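Local coordinates for putative vitamin-B12 independent methionine synthase family protein (Listeria monocytogenes, PDB 1YPX) that probably transfers a methyl group from a methylfolate to homocysteine, with zinc, as a member of the cobalamin-independent methionine synthase family, at residues 109-114 with 170-175; 138-143 with 184-189; 161-166 with 221-226. All blocks are in the same frame, centred on the assembly; numbering follows the deposited sequence.

Interaction 1: residues 109-114 with 170-175; sequences IDFTTH and QKAIQA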
ATOM      1  N   ILE A 109     -13.022   6.712 -17.748  1.00 45.18           N
ATOM      2  CA  ILE A 109     -12.527   6.675 -16.367  1.00 47.51           C
ATOM      3  C   ILE A 109     -12.713   8.010 -15.642  1.00 50.36           C
ATOM      4  O   ILE A 109     -12.363   9.067 -16.171  1.00 52.21           O
ATOM      5  CB  ILE A 109     -10.998   6.342 -16.307  1.00 47.33           C
ATOM      6  CG1 ILE A 109     -10.668   5.092 -17.145  1.00 49.49           C
ATOM      7  CG2 ILE A 109     -10.575   6.134 -14.864  1.00 46.76           C
ATOM      8  CD1 ILE A 109     -11.246   3.787 -16.603  1.00 48.22           C
ATOM      9  N   ASP A 110     -13.241   7.967 -14.422  1.00 50.37           N
ATOM     10  CA  ASP A 110     -13.423   9.194 -13.672  1.00 50.87           C
ATOM     11  C   ASP A 110     -13.675   8.952 -12.194  1.00 52.54           C
ATOM     12  O   ASP A 110     -13.955   7.832 -11.771  1.00 52.60           O
ATOM     13  CB  ASP A 110     -14.560  10.014 -14.286  1.00 51.52           C
ATOM     14  CG  ASP A 110     -14.594  11.444 -13.767  1.00 53.57           C
ATOM     15  OD1 ASP A 110     -13.532  11.977 -13.379  1.00 52.79           O
ATOM     16  OD2 ASP A 110     -15.682  12.047 -13.767  1.00 58.27           O
ATOM     17  N   PHE A 111     -13.558  10.015 -11.409  1.00 52.37           N
ATOM     18  CA  PHE A 111     -13.765   9.929  -9.977  1.00 52.92           C
ATOM     19  C   PHE A 111     -14.720  11.044  -9.570  1.00 54.00           C
ATOM     20  O   PHE A 111     -14.574  12.184 -10.004  1.00 54.87           O
ATOM     21  CB  PHE A 111     -12.419  10.074  -9.257  1.00 52.83           C
ATOM     22  CG  PHE A 111     -12.508   9.968  -7.761  1.00 51.47           C
ATOM     23  CD1 PHE A 111     -13.202  10.927  -7.017  1.00 52.54           C
ATOM     24  CD2 PHE A 111     -11.898   8.917  -7.093  1.00 50.00           C
ATOM     25  CE1 PHE A 111     -13.290  10.842  -5.634  1.00 50.52           C
ATOM     26  CE2 PHE A 111     -11.977   8.822  -5.713  1.00 51.18           C
ATOM     27  CZ  PHE A 111     -12.680   9.792  -4.977  1.00 50.50           C
ATOM     28  N   THR A 112     -15.696  10.711  -8.736  1.00 53.63           N
ATOM     29  CA  THR A 112     -16.663  11.698  -8.280  1.00 54.71           C
ATOM     30  C   THR A 112     -16.972  11.502  -6.814  1.00 55.53           C
ATOM     31  O   THR A 112     -16.675  12.353  -5.975  1.00 56.63           O
ATOM     32  CB  THR A 112     -17.977  11.578  -9.054  1.00 53.55           C
ATOM     33  OG1 THR A 112     -17.756  11.941 -10.419  1.00 51.93           O
ATOM     34  CG2 THR A 112     -19.032  12.481  -8.445  1.00 54.14           C
ATOM     35  N   THR A 113     -17.590  10.374  -6.513  1.00 56.02           N
ATOM     36  CA  THR A 113     -17.942  10.051  -5.147  1.00 56.58           C
ATOM     37  C   THR A 113     -17.580   8.601  -4.901  1.00 55.51           C
ATOM     38  O   THR A 113     -18.250   7.694  -5.394  1.00 58.45           O
ATOM     39  CB  THR A 113     -19.438  10.239  -4.919  1.00 57.53           C
ATOM     40  OG1 THR A 113     -20.162   9.556  -5.953  1.00 61.22           O
ATOM     41  CG2 THR A 113     -19.791  11.718  -4.932  1.00 56.93           C
ATOM     42  N   HIS A 114     -16.511   8.387  -4.146  1.00 52.27           N
ATOM     43  CA  HIS A 114     -16.056   7.039  -3.833  1.00 48.93           C
ATOM     44  C   HIS A 114     -16.386   6.723  -2.372  1.00 45.53           C
ATOM     45  O   HIS A 114     -16.398   7.613  -1.526  1.00 45.10           O
ATOM     46  CB  HIS A 114     -14.545   6.936  -4.084  1.00 48.79           C
ATOM     47  CG  HIS A 114     -14.067   5.542  -4.354  1.00 49.16           C
ATOM     48  ND1 HIS A 114     -13.909   4.600  -3.360  1.00 50.46           N
ATOM     49  CD2 HIS A 114     -13.700   4.936  -5.508  1.00 47.72           C
ATOM     50  CE1 HIS A 114     -13.462   3.475  -3.891  1.00 48.02           C
ATOM     51  NE2 HIS A 114     -13.328   3.652  -5.190  1.00 46.48           N
ATOM     52  N   GLN A 170      -5.590  11.854  -9.696  1.00 38.60           N
ATOM     53  CA  GLN A 170      -5.270  13.163  -9.124  1.00 38.81           C
ATOM     54  C   GLN A 170      -6.480  13.559  -8.290  1.00 40.30           C
ATOM     55  O   GLN A 170      -6.352  13.936  -7.119  1.00 41.80           O
ATOM     56  CB  GLN A 170      -5.008  14.202 -10.218  1.00 37.59           C
ATOM     57  CG  GLN A 170      -3.703  13.991 -10.978  1.00 36.08           C
ATOM     58  CD  GLN A 170      -3.724  14.643 -12.358  1.00 40.15           C
ATOM     59  OE1 GLN A 170      -2.749  14.572 -13.122  1.00 39.11           O
ATOM     60  NE2 GLN A 170      -4.847  15.276 -12.690  1.00 39.30           N
ATOM     61  N   LYS A 171      -7.664  13.426  -8.880  1.00 40.56           N
ATOM     62  CA  LYS A 171      -8.891  13.759  -8.169  1.00 41.35           C
ATOM     63  C   LYS A 171      -9.092  12.847  -6.958  1.00 43.09           C
ATOM     64  O   LYS A 171      -9.569  13.299  -5.916  1.00 47.79           O
ATOM     65  CB  LYS A 171     -10.102  13.677  -9.118  1.00 42.09           C
ATOM     66  CG  LYS A 171      -9.975  14.554 -10.384  1.00 40.96           C
ATOM     67  CD  LYS A 171     -11.334  14.983 -10.958  1.00 43.55           C
ATOM     68  CE  LYS A 171     -11.927  13.986 -11.969  1.00 47.55           C
ATOM     69  NZ  LYS A 171     -11.547  14.265 -13.420  1.00 44.18           N
ATOM     70  N   ALA A 172      -8.729  11.570  -7.081  1.00 44.48           N
ATOM     71  CA  ALA A 172      -8.879  10.617  -5.974  1.00 45.58           C
ATOM     72  C   ALA A 172      -8.034  11.051  -4.783  1.00 47.03           C
ATOM     73  O   ALA A 172      -8.520  11.161  -3.657  1.00 48.22           O
ATOM     74  CB  ALA A 172      -8.455   9.218  -6.416  1.00 47.60           C
ATOM     75  N   ILE A 173      -6.760  11.297  -5.050  1.00 46.45           N
ATOM     76  CA  ILE A 173      -5.839  11.714  -4.015  1.00 46.84           C
ATOM     77  C   ILE A 173      -6.316  12.995  -3.341  1.00 47.69           C
ATOM     78  O   ILE A 173      -6.296  13.113  -2.118  1.00 48.27           O
ATOM     79  CB  ILE A 173      -4.442  11.939  -4.603  1.00 45.54           C
ATOM     80  CG1 ILE A 173      -3.880  10.619  -5.111  1.00 43.75           C
ATOM     81  CG2 ILE A 173      -3.545  12.535  -3.568  1.00 43.75           C
ATOM     82  CD1 ILE A 173      -2.555  10.744  -5.791  1.00 44.45           C
ATOM     83  N   GLN A 174      -6.745  13.953  -4.151  1.00 47.15           N
ATOM     84  CA  GLN A 174      -7.218  15.216  -3.631  1.00 46.67           C
ATOM     85  C   GLN A 174      -8.396  14.963  -2.687  1.00 46.88           C
ATOM     86  O   GLN A 174      -8.469  15.539  -1.590  1.00 46.24           O
ATOM     87  CB  GLN A 174      -7.636  16.131  -4.788  1.00 47.86           C
ATOM     88  CG  GLN A 174      -7.710  17.609  -4.433  1.00 46.02           C
ATOM     89  CD  GLN A 174      -6.401  18.144  -3.876  1.00 47.57           C
ATOM     90  OE1 GLN A 174      -5.343  18.023  -4.508  1.00 50.38           O
ATOM     91  NE2 GLN A 174      -6.462  18.739  -2.686  1.00 45.13           N
ATOM     92  N   ALA A 175      -9.310  14.088  -3.090  1.00 46.35           N
ATOM     93  CA  ALA A 175     -10.463  13.794  -2.243  1.00 45.37           C
ATOM     94  C   ALA A 175     -10.027  13.203  -0.907  1.00 44.50           C
ATOM     95  O   ALA A 175     -10.645  13.492   0.117  1.00 46.62           O
ATOM     96  CB  ALA A 175     -11.419  12.844  -2.956  1.00 45.88           C
TER
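Phe111 lays one face of its ring on the backbone of the helix at Ala172. Its CG stands anti to the backbone N (chi1 -179°), which puts CG on the side of the helix. Ala172 CA lies 3.8 Å from the ring centroid, 22° off the normal, a CH-pi contact set a little toward the rim. The methyl of the same residue touches the ring as well, with Ala172 CB 3.5 Å from Phe111 CD2. One helical turn on, Ala175 CB comes obliquely to Phe111 CE1 at 3.8 Å. The face itself rests on Ala172 CA and Lys171 O. Beside it runs a salt bridge, Asp110 OD1 to Lys171 NZ at 3.0 Å. The lysine chain bends at its last two torsions, and Lys171 is exposed. Asp110 OD1 also accepts a weak bond from Phe111 N, so the two contacts share one oxygen. The contact joins the end of strand 108-110 and the loop after it to the flank of helix 158-178. Ile117 of helix 116-127 touches both Phe111 and Ala175, and Asp110 bonds through its backbone to Asp80.

Interaction 2: residues 138-143 with 184-189; sequences PSPAML and LQLDDT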
ATOM      1  N   PRO A 138      -5.057   0.567  -4.476  1.00 35.73           N
ATOM      2  CA  PRO A 138      -4.175  -0.033  -5.479  1.00 37.70           C
ATOM      3  C   PRO A 138      -3.571   1.061  -6.321  1.00 39.01           C
ATOM      4  O   PRO A 138      -4.104   2.172  -6.407  1.00 41.46           O
ATOM      5  CB  PRO A 138      -5.113  -0.918  -6.301  1.00 37.87           C
ATOM      6  CG  PRO A 138      -6.455  -0.277  -6.109  1.00 37.79           C
ATOM      7  CD  PRO A 138      -6.432   0.072  -4.638  1.00 35.44           C
ATOM      8  N   SER A 139      -2.449   0.726  -6.932  1.00 39.81           N
ATOM      9  CA  SER A 139      -1.721   1.617  -7.808  1.00 42.24           C
ATOM     10  C   SER A 139      -2.519   1.811  -9.093  1.00 43.70           C
ATOM     11  O   SER A 139      -3.195   0.901  -9.553  1.00 46.33           O
ATOM     12  CB  SER A 139      -0.369   0.983  -8.133  1.00 43.15           C
ATOM     13  OG  SER A 139       0.365   1.766  -9.052  1.00 45.77           O
ATOM     14  N   PRO A 140      -2.457   3.000  -9.694  1.00 45.82           N
ATOM     15  CA  PRO A 140      -3.234   3.148 -10.927  1.00 47.54           C
ATOM     16  C   PRO A 140      -2.834   2.130 -12.007  1.00 49.70           C
ATOM     17  O   PRO A 140      -3.662   1.726 -12.814  1.00 49.14           O
ATOM     18  CB  PRO A 140      -2.959   4.599 -11.334  1.00 44.66           C
ATOM     19  CG  PRO A 140      -1.593   4.845 -10.817  1.00 45.42           C
ATOM     20  CD  PRO A 140      -1.620   4.185  -9.449  1.00 46.34           C
ATOM     21  N   ALA A 141      -1.574   1.702 -11.997  1.00 51.90           N
ATOM     22  CA  ALA A 141      -1.086   0.740 -12.975  1.00 55.89           C
ATOM     23  C   ALA A 141      -1.711  -0.626 -12.748  1.00 57.96           C
ATOM     24  O   ALA A 141      -1.553  -1.535 -13.563  1.00 56.51           O
ATOM     25  CB  ALA A 141       0.436   0.634 -12.901  1.00 55.05           C
HETATM   26  N   MSE A 142      -2.409  -0.773 -11.630  1.00 62.19           N
HETATM   27  CA  MSE A 142      -3.062  -2.034 -11.309  1.00 67.73           C
HETATM   28  C   MSE A 142      -4.327  -2.212 -12.150  1.00 68.10           C
HETATM   29  O   MSE A 142      -4.760  -3.339 -12.406  1.00 68.03           O
HETATM   30  CB  MSE A 142      -3.391  -2.089  -9.813  1.00 73.13           C
HETATM   31  CG  MSE A 142      -2.202  -2.471  -8.945  1.00 80.99           C
HETATM   32 SE   MSE A 142      -1.927  -4.408  -8.816  1.00 96.00          SE
HETATM   33  CE  MSE A 142      -1.197  -4.788 -10.563  1.00 89.71           C
ATOM     34  N   LEU A 143      -4.904  -1.095 -12.591  1.00 68.89           N
ATOM     35  CA  LEU A 143      -6.112  -1.117 -13.415  1.00 68.72           C
ATOM     36  C   LEU A 143      -5.739  -1.429 -14.849  1.00 70.99           C
ATOM     37  O   LEU A 143      -6.437  -2.171 -15.541  1.00 71.39           O
ATOM     38  CB  LEU A 143      -6.830   0.238 -13.378  1.00 65.13           C
ATOM     39  CG  LEU A 143      -8.107   0.343 -14.215  1.00 60.28           C
ATOM     40  CD1 LEU A 143      -9.049  -0.776 -13.848  1.00 60.28           C
ATOM     41  CD2 LEU A 143      -8.772   1.675 -13.984  1.00 60.40           C
ATOM     42  N   LEU A 184      -0.819   8.205   2.299  1.00 40.52           N
ATOM     43  CA  LEU A 184      -1.464   7.329   1.321  1.00 42.96           C
ATOM     44  C   LEU A 184      -0.459   6.350   0.704  1.00 43.10           C
ATOM     45  O   LEU A 184       0.652   6.729   0.337  1.00 43.75           O
ATOM     46  CB  LEU A 184      -2.094   8.154   0.186  1.00 44.33           C
ATOM     47  CG  LEU A 184      -3.115   7.393  -0.687  1.00 46.68           C
ATOM     48  CD1 LEU A 184      -4.383   7.163   0.138  1.00 45.06           C
ATOM     49  CD2 LEU A 184      -3.453   8.180  -1.956  1.00 46.76           C
ATOM     50  N   GLN A 185      -0.869   5.096   0.567  1.00 41.47           N
ATOM     51  CA  GLN A 185      -0.009   4.070   0.016  1.00 41.07           C
ATOM     52  C   GLN A 185      -0.602   3.353  -1.202  1.00 42.31           C
ATOM     53  O   GLN A 185      -1.759   2.907  -1.192  1.00 42.45           O
ATOM     54  CB  GLN A 185       0.330   3.056   1.107  1.00 39.96           C
ATOM     55  CG  GLN A 185       0.972   1.790   0.579  1.00 41.50           C
ATOM     56  CD  GLN A 185       1.826   1.108   1.617  1.00 38.97           C
ATOM     57  OE1 GLN A 185       2.746   1.715   2.165  1.00 38.48           O
ATOM     58  NE2 GLN A 185       1.530  -0.158   1.895  1.00 34.47           N
ATOM     59  N   LEU A 186       0.210   3.246  -2.249  1.00 42.48           N
ATOM     60  CA  LEU A 186      -0.183   2.585  -3.490  1.00 41.53           C
ATOM     61  C   LEU A 186       0.330   1.147  -3.486  1.00 44.06           C
ATOM     62  O   LEU A 186       1.536   0.911  -3.452  1.00 43.89           O
ATOM     63  CB  LEU A 186       0.399   3.344  -4.686  1.00 36.46           C
ATOM     64  CG  LEU A 186      -0.415   4.480  -5.354  1.00 37.62           C
ATOM     65  CD1 LEU A 186      -1.391   5.130  -4.375  1.00 36.67           C
ATOM     66  CD2 LEU A 186       0.542   5.519  -5.917  1.00 30.25           C
ATOM     67  N   ASP A 187      -0.590   0.188  -3.502  1.00 45.24           N
ATOM     68  CA  ASP A 187      -0.207  -1.212  -3.523  1.00 47.74           C
ATOM     69  C   ASP A 187      -0.087  -1.639  -4.975  1.00 47.77           C
ATOM     70  O   ASP A 187      -1.068  -1.701  -5.706  1.00 47.07           O
ATOM     71  CB  ASP A 187      -1.229  -2.057  -2.758  1.00 49.32           C
ATOM     72  CG  ASP A 187      -1.019  -1.986  -1.251  1.00 52.67           C
ATOM     73  OD1 ASP A 187      -0.447  -0.977  -0.770  1.00 54.68           O
ATOM     74  OD2 ASP A 187      -1.423  -2.930  -0.533  1.00 56.56           O
ATOM     75  N   ASP A 188       1.138  -1.901  -5.401  1.00 50.53           N
ATOM     76  CA  ASP A 188       1.344  -2.277  -6.772  1.00 53.82           C
ATOM     77  C   ASP A 188       2.041  -3.607  -6.895  1.00 56.81           C
ATOM     78  O   ASP A 188       3.241  -3.707  -6.660  1.00 59.35           O
ATOM     79  CB  ASP A 188       2.150  -1.201  -7.479  1.00 53.15           C
ATOM     80  CG  ASP A 188       1.958  -1.246  -8.957  1.00 50.34           C
ATOM     81  OD1 ASP A 188       2.175  -0.221  -9.631  1.00 52.03           O
ATOM     82  OD2 ASP A 188       1.580  -2.322  -9.445  1.00 51.16           O
ATOM     83  N   THR A 189       1.289  -4.631  -7.274  1.00 59.40           N
ATOM     84  CA  THR A 189       1.863  -5.956  -7.416  1.00 63.34           C
ATOM     85  C   THR A 189       2.175  -6.296  -8.870  1.00 65.62           C
ATOM     86  O   THR A 189       2.522  -7.438  -9.176  1.00 66.34           O
ATOM     87  CB  THR A 189       0.917  -7.028  -6.861  1.00 64.04           C
ATOM     88  OG1 THR A 189       1.587  -8.293  -6.857  1.00 68.40           O
ATOM     89  CG2 THR A 189      -0.333  -7.136  -7.718  1.00 64.38           C
TER
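Ser139 and Asp188 make the side-chain hydrogen bond of this contact. With OG anti to the backbone N (chi1 176°), the hydroxyl reaches the carboxylate, and Ser139 OG donates to Asp188 OD1 at 2.7 Å. The hydroxyl meets that oxygen from above the carboxylate plane, 59° out of it. Both residues are buried. The carboxylate has further partners: Ser190 OG bonds to Asp188 OD2, and Trp191 NE1 makes a weak bond to Asp188 OD1.

The backbones are joined by one hydrogen bond, Ser139 N to Asp187 O at 3.0 Å. Pro138 CA approaches the same oxygen at 3.5 Å in a CA-H...O contact. Pro138 and Asp187 form a parallel bridge.

The remaining contacts are packing. The selenomethionine Met142 is bent at chi2 and chi3 and crosses Thr189 at about a right angle, with Met142 SE near Thr189 CG2. Met142 CG lies 3.5 Å from Asp187 O. Leu186 CG packs against Ser139 CA at 4.0 Å. Pro140 CD is 4.3 Å from Leu186 CG.

Strands 132-138 and 183-188 are neighbours in the parallel sheet of a TIM-barrel-like fold. The contact lies at their C-terminal ends, where active sites of such barrels are found. Asp187 touches His237, which with Cys239 and Cys334 could form a metal site, consistent with the zinc binding expected of this family.

Interaction 3: residues 161-166 with 221-226; sequences FANDLA and INEAIK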
ATOM      1  N   PHE A 161      -6.402   6.497 -22.552  1.00 56.21           N
ATOM      2  CA  PHE A 161      -6.697   5.688 -21.369  1.00 56.59           C
ATOM      3  C   PHE A 161      -5.838   6.097 -20.173  1.00 56.59           C
ATOM      4  O   PHE A 161      -6.363   6.356 -19.085  1.00 53.63           O
ATOM      5  CB  PHE A 161      -6.472   4.207 -21.669  1.00 56.32           C
ATOM      6  CG  PHE A 161      -6.587   3.324 -20.463  1.00 59.12           C
ATOM      7  CD1 PHE A 161      -7.769   3.269 -19.732  1.00 59.25           C
ATOM      8  CD2 PHE A 161      -5.516   2.525 -20.068  1.00 60.71           C
ATOM      9  CE1 PHE A 161      -7.882   2.425 -18.623  1.00 60.22           C
ATOM     10  CE2 PHE A 161      -5.617   1.675 -18.958  1.00 60.83           C
ATOM     11  CZ  PHE A 161      -6.799   1.622 -18.233  1.00 60.54           C
ATOM     12  N   ALA A 162      -4.522   6.171 -20.387  1.00 56.34           N
ATOM     13  CA  ALA A 162      -3.587   6.547 -19.327  1.00 56.49           C
ATOM     14  C   ALA A 162      -3.876   7.933 -18.770  1.00 54.62           C
ATOM     15  O   ALA A 162      -3.845   8.140 -17.556  1.00 55.04           O
ATOM     16  CB  ALA A 162      -2.148   6.482 -19.836  1.00 56.91           C
ATOM     17  N   ASN A 163      -4.165   8.888 -19.643  1.00 54.61           N
ATOM     18  CA  ASN A 163      -4.455  10.240 -19.173  1.00 55.39           C
ATOM     19  C   ASN A 163      -5.639  10.307 -18.208  1.00 52.51           C
ATOM     20  O   ASN A 163      -5.484  10.770 -17.087  1.00 52.79           O
ATOM     21  CB  ASN A 163      -4.702  11.180 -20.353  1.00 58.51           C
ATOM     22  CG  ASN A 163      -3.523  11.251 -21.302  1.00 64.51           C
ATOM     23  OD1 ASN A 163      -3.519  12.054 -22.241  1.00 68.08           O
ATOM     24  ND2 ASN A 163      -2.513  10.407 -21.069  1.00 65.71           N
ATOM     25  N   ASP A 164      -6.808   9.845 -18.641  1.00 51.00           N
ATOM     26  CA  ASP A 164      -8.008   9.884 -17.805  1.00 50.33           C
ATOM     27  C   ASP A 164      -7.785   9.180 -16.474  1.00 48.20           C
ATOM     28  O   ASP A 164      -8.171   9.692 -15.421  1.00 50.07           O
ATOM     29  CB  ASP A 164      -9.207   9.228 -18.520  1.00 52.21           C
ATOM     30  CG  ASP A 164      -9.602   9.939 -19.824  1.00 55.62           C
ATOM     31  OD1 ASP A 164     -10.629   9.543 -20.431  1.00 57.86           O
ATOM     32  OD2 ASP A 164      -8.898  10.887 -20.253  1.00 57.04           O
ATOM     33  N   LEU A 165      -7.179   7.997 -16.529  1.00 44.03           N
ATOM     34  CA  LEU A 165      -6.906   7.212 -15.335  1.00 41.00           C
ATOM     35  C   LEU A 165      -6.054   8.022 -14.339  1.00 39.31           C
ATOM     36  O   LEU A 165      -6.291   7.975 -13.130  1.00 41.94           O
ATOM     37  CB  LEU A 165      -6.221   5.886 -15.727  1.00 38.82           C
ATOM     38  CG  LEU A 165      -5.808   4.880 -14.640  1.00 43.11           C
ATOM     39  CD1 LEU A 165      -7.039   4.431 -13.867  1.00 43.42           C
ATOM     40  CD2 LEU A 165      -5.106   3.672 -15.256  1.00 39.53           C
ATOM     41  N   ALA A 166      -5.083   8.776 -14.847  1.00 36.01           N
ATOM     42  CA  ALA A 166      -4.225   9.610 -14.001  1.00 34.24           C
ATOM     43  C   ALA A 166      -5.014  10.768 -13.348  1.00 34.93           C
ATOM     44  O   ALA A 166      -4.788  11.092 -12.177  1.00 31.64           O
ATOM     45  CB  ALA A 166      -3.049  10.156 -14.832  1.00 34.42           C
ATOM     46  N   ILE A 221       2.158   6.591 -12.979  1.00 48.10           N
ATOM     47  CA  ILE A 221       2.272   6.855 -11.555  1.00 46.75           C
ATOM     48  C   ILE A 221       2.644   8.303 -11.285  1.00 49.78           C
ATOM     49  O   ILE A 221       1.956   9.000 -10.536  1.00 49.06           O
ATOM     50  CB  ILE A 221       3.369   6.005 -10.893  1.00 45.21           C
ATOM     51  CG1 ILE A 221       3.194   4.519 -11.230  1.00 44.44           C
ATOM     52  CG2 ILE A 221       3.381   6.277  -9.404  1.00 40.41           C
ATOM     53  CD1 ILE A 221       1.804   3.992 -11.047  1.00 45.28           C
ATOM     54  N   ASN A 222       3.741   8.761 -11.878  1.00 51.42           N
ATOM     55  CA  ASN A 222       4.161  10.138 -11.636  1.00 53.93           C
ATOM     56  C   ASN A 222       3.044  11.110 -11.987  1.00 54.63           C
ATOM     57  O   ASN A 222       2.804  12.075 -11.261  1.00 55.09           O
ATOM     58  CB  ASN A 222       5.440  10.482 -12.421  1.00 53.57           C
ATOM     59  CG  ASN A 222       6.684   9.784 -11.862  1.00 53.44           C
ATOM     60  OD1 ASN A 222       6.874   9.701 -10.641  1.00 50.48           O
ATOM     61  ND2 ASN A 222       7.544   9.295 -12.758  1.00 52.92           N
ATOM     62  N   GLU A 223       2.353  10.849 -13.090  1.00 56.49           N
ATOM     63  CA  GLU A 223       1.258  11.718 -13.495  1.00 59.81           C
ATOM     64  C   GLU A 223       0.111  11.665 -12.488  1.00 59.37           C
ATOM     65  O   GLU A 223      -0.454  12.699 -12.123  1.00 60.06           O
ATOM     66  CB  GLU A 223       0.730  11.328 -14.876  1.00 61.61           C
ATOM     67  CG  GLU A 223      -0.296  12.304 -15.402  1.00 64.80           C
ATOM     68  CD  GLU A 223      -0.942  11.856 -16.690  1.00 70.97           C
ATOM     69  OE1 GLU A 223      -1.860  12.585 -17.153  1.00 71.20           O
ATOM     70  OE2 GLU A 223      -0.544  10.788 -17.241  1.00 71.80           O
ATOM     71  N   ALA A 224      -0.226  10.452 -12.049  1.00 58.34           N
ATOM     72  CA  ALA A 224      -1.297  10.238 -11.082  1.00 57.55           C
ATOM     73  C   ALA A 224      -1.057  10.998  -9.782  1.00 57.53           C
ATOM     74  O   ALA A 224      -2.003  11.464  -9.146  1.00 55.79           O
ATOM     75  CB  ALA A 224      -1.441   8.749 -10.787  1.00 58.76           C
ATOM     76  N   ILE A 225       0.208  11.123  -9.393  1.00 57.93           N
ATOM     77  CA  ILE A 225       0.556  11.828  -8.166  1.00 60.37           C
ATOM     78  C   ILE A 225       1.247  13.166  -8.426  1.00 62.17           C
ATOM     79  O   ILE A 225       1.924  13.703  -7.545  1.00 63.58           O
ATOM     80  CB  ILE A 225       1.470  10.974  -7.280  1.00 59.24           C
ATOM     81  CG1 ILE A 225       2.785  10.682  -8.005  1.00 58.85           C
ATOM     82  CG2 ILE A 225       0.770   9.691  -6.921  1.00 60.83           C
ATOM     83  CD1 ILE A 225       3.828  10.023  -7.132  1.00 56.36           C
ATOM     84  N   LYS A 226       1.072  13.697  -9.631  1.00 62.14           N
ATOM     85  CA  LYS A 226       1.666  14.971 -10.023  1.00 62.83           C
ATOM     86  C   LYS A 226       1.263  16.102  -9.078  1.00 62.33           C
ATOM     87  O   LYS A 226       2.099  16.907  -8.670  1.00 60.93           O
ATOM     88  CB  LYS A 226       1.241  15.315 -11.456  1.00 65.38           C
ATOM     89  CG  LYS A 226       1.798  16.623 -12.002  1.00 68.41           C
ATOM     90  CD  LYS A 226       1.136  16.995 -13.336  1.00 70.31           C
ATOM     91  CE  LYS A 226       1.477  18.425 -13.757  1.00 71.79           C
ATOM     92  NZ  LYS A 226       0.603  18.916 -14.869  1.00 73.17           N
TER
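Glu223 reaches across to Ala166, joining two outer helices of the TIM-barrel-like fold, 158-178 and 213-224. Ile221 opens the segment, near the end of helix 213-224. It has no contact with 161-166; its side chain packs on Ser139, Pro140 and Ala141. Asn222 OD1 accepts a hydrogen bond from Asn265 N. Glu223 carries most of the contact. Its CG is anti to the backbone N (chi1 -173°), and the chain runs on extended. The carboxylate end lies over the methyl of Ala166, with Glu223 CD 3.3 Å from Ala166 CB. Glu223 CG is 3.5 Å from Ala166 CB, so the aliphatic part of the chain packs there too. Glu223 OE1 passes Asn163 CA at 4.0 Å. Asn163 ND2 stays 4.3 Å from Glu223 OE2, too far for a hydrogen bond. Ala224 follows as the point of closest backbone approach, with Ala224 CA 4.2 Å from Ala166 CA. Ala166 directs its CB at 221-226, while that of Ala224 is turned aside. The Ala224 side chain also meets Tyr169 of helix 158-178. Ile225 leaves helical geometry and packs on Ile173, farther along that helix. Within 161-166, Ala224 comes nearest at Ala166 O, 3.8 Å from Ala224 CA.

How the interactions relate
Helix 158-178 ties the set together. Its 161-166 part serves interaction 3 and its 170-175 part interaction 1, with the two centres about 12 Å apart. Ile173 CD1 lies 3.5 Å from Ala224 O and connects them. The centre of interaction 2 is about 14 Å from that of interaction 1 and about 12 Å from that of interaction 3. It is reached through apolar packing, with Ile173 CG1 4.0 Å from Leu184 CD2 and Leu143 CD2 3.3 Å from Leu165 CD1. The centre of interaction 2 is about 7 Å from the chain centre, against 18 and 17 Å for interactions 1 and 3. Of the three, it adjoins the possible metal site, through Asp187; interactions 1 and 3 pack the outer layer.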